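Local coordinates for capsid protein (Infectious hypodermal and hematopoietic necrosis virus, PDB 3N7X) that builds the icosahedral shell of a shrimp densovirus, sixty copies assembling into a calcium-binding capsid of beta-barrel subunits, at residues 170-173 / 174-178. Sequence-based numbering, arbitrary orientation.
With CA (calcium ion), chain B.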
loop_
_atom_site.group_PDB
_atom_site.type_symbol
_atom_site.label_atom_id
_atom_site.label_comp_id
_atom_site.label_asym_id
_atom_site.label_seq_id
_atom_site.Cartn_x
_atom_site.Cartn_y
_atom_site.Cartn_z
ATOM N N THR A 170 -82.007 49.510 -55.111
ATOM C CA THR A 170 -80.851 50.326 -55.481
ATOM C C THR A 170 -79.642 50.040 -54.598
ATOM O O THR A 170 -79.764 49.397 -53.555
ATOM C CB THR A 170 -81.156 51.821 -55.318
ATOM O OG1 THR A 170 -81.310 52.118 -53.923
ATOM C CG2 THR A 170 -82.433 52.192 -56.052
ATOM N N LEU A 171 -78.478 50.533 -55.007
ATOM C CA LEU A 171 -77.280 50.339 -54.210
ATOM C C LEU A 171 -77.475 50.979 -52.834
ATOM O O LEU A 171 -77.044 50.431 -51.815
ATOM C CB LEU A 171 -76.062 50.961 -54.894
ATOM C CG LEU A 171 -74.787 50.966 -54.040
ATOM C CD1 LEU A 171 -74.459 49.549 -53.617
ATOM C CD2 LEU A 171 -73.625 51.579 -54.816
ATOM N N ALA A 172 -78.126 52.138 -52.801
ATOM C CA ALA A 172 -78.367 52.819 -51.533
ATOM C C ALA A 172 -79.118 51.907 -50.557
ATOM O O ALA A 172 -78.775 51.835 -49.377
ATOM C CB ALA A 172 -79.157 54.104 -51.763
ATOM N N LYS A 173 -80.140 51.212 -51.049
ATOM C CA LYS A 173 -80.919 50.310 -50.205
ATOM C C LYS A 173 -80.023 49.236 -49.586
ATOM O O LYS A 173 -80.068 48.996 -48.378
ATOM C CB LYS A 173 -82.029 49.644 -51.023
ATOM C CG LYS A 173 -83.140 50.591 -51.453
ATOM C CD LYS A 173 -84.155 50.817 -50.339
ATOM C CE LYS A 173 -84.967 49.545 -50.072
ATOM N NZ LYS A 173 -85.994 49.706 -48.992
ATOM N N TRP A 174 -79.209 48.591 -50.420
ATOM C CA TRP A 174 -78.308 47.555 -49.936
ATOM C C TRP A 174 -77.354 48.089 -48.872
ATOM O O TRP A 174 -77.036 47.394 -47.908
ATOM C CB TRP A 174 -77.498 46.963 -51.086
ATOM C CG TRP A 174 -78.260 46.002 -51.944
ATOM C CD1 TRP A 174 -78.704 46.212 -53.218
ATOM C CD2 TRP A 174 -78.608 44.651 -51.618
ATOM N NE1 TRP A 174 -79.295 45.077 -53.708
ATOM C CE2 TRP A 174 -79.251 44.102 -52.747
ATOM C CE3 TRP A 174 -78.432 43.850 -50.483
ATOM C CZ2 TRP A 174 -79.719 42.785 -52.778
ATOM C CZ3 TRP A 174 -78.898 42.536 -50.511
ATOM C CH2 TRP A 174 -79.534 42.019 -51.654
ATOM N N ILE A 175 -76.887 49.318 -49.049
ATOM C CA ILE A 175 -75.986 49.906 -48.073
ATOM C C ILE A 175 -76.769 50.162 -46.791
ATOM O O ILE A 175 -76.261 49.981 -45.685
ATOM C CB ILE A 175 -75.401 51.232 -48.586
ATOM C CG1 ILE A 175 -74.466 50.957 -49.762
ATOM C CG2 ILE A 175 -74.662 51.948 -47.468
ATOM C CD1 ILE A 175 -73.800 52.198 -50.318
ATOM N N GLN A 176 -78.018 50.578 -46.946
ATOM C CA GLN A 176 -78.868 50.855 -45.800
ATOM C C GLN A 176 -79.164 49.590 -45.001
ATOM O O GLN A 176 -79.209 49.617 -43.767
ATOM C CB GLN A 176 -80.186 51.480 -46.265
ATOM C CG GLN A 176 -80.143 52.995 -46.433
ATOM C CD GLN A 176 -81.151 53.511 -47.463
ATOM O OE1 GLN A 176 -82.274 53.009 -47.565
ATOM N NE2 GLN A 176 -80.750 54.527 -48.223
ATOM N N ASN A 177 -79.340 48.474 -45.701
ATOM C CA ASN A 177 -79.692 47.239 -45.020
ATOM C C ASN A 177 -79.681 46.041 -45.963
ATOM O O ASN A 177 -79.769 46.190 -47.184
ATOM C CB ASN A 177 -81.116 47.390 -44.451
ATOM C CG ASN A 177 -81.401 46.455 -43.285
ATOM O OD1 ASN A 177 -81.108 46.778 -42.130
ATOM N ND2 ASN A 177 -81.971 45.295 -43.583
ATOM N N PRO A 178 -79.535 44.832 -45.404
ATOM C CA PRO A 178 -79.545 43.640 -46.254
ATOM C C PRO A 178 -80.966 43.597 -46.818
ATOM O O PRO A 178 -81.921 43.915 -46.109
ATOM C CB PRO A 178 -79.283 42.515 -45.259
ATOM C CG PRO A 178 -78.348 43.173 -44.281
ATOM C CD PRO A 178 -78.983 44.527 -44.070
HETATM CA CA CA B . -79.212 51.022 -41.888
HETATM O O HOH W 1 -77.010 51.177 -42.864
HETATM O O HOH W 2 -81.109 49.584 -41.893
HETATM O O HOH W 3 -80.708 51.596 -40.083
#
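Gln-176 folds back over Ala-172 one turn earlier in the short helix 171-176, a connection between strands 161-164 and 179-182 of the capsid beta-barrel. Its CB rests 3.3 Å from Lys-173 O; chi1 of -86° sets CG beside the backbone N, and from there CG and CD pass close to Ala-172 O. At the amide, NE2 approaches the small Ala-172 CB at 3.9 Å and makes a weak hydrogen bond to Ser-91 O, while OE1 faces the aliphatic CD of Lys-173. The Gln-176 N-H donates to Ala-172 O at 2.8 Å. Thr-170 suits the N-cap because its OG1 accepts from Lys-173 N, a first-turn N-H with no earlier helical carbonyl to bond to. On the buried side Leu-171 CG packs on Ile-175 CD1 at 4.0 Å, and the buried Trp-174 indole has its polar NE1 satisfied by a hydrogen bond to Leu-320 O. Asn-177 is the first residue to leave helical geometry, and here Gln-176 O binds calcium at 2.4 Å, together with Tyr-55 O and Glu-191 OE2 of a neighbouring subunit, so the ion links two chains. Three waters also bind it; one donates to Ile-175 O, and another to Asn-177 OD1 at 2.8 Å.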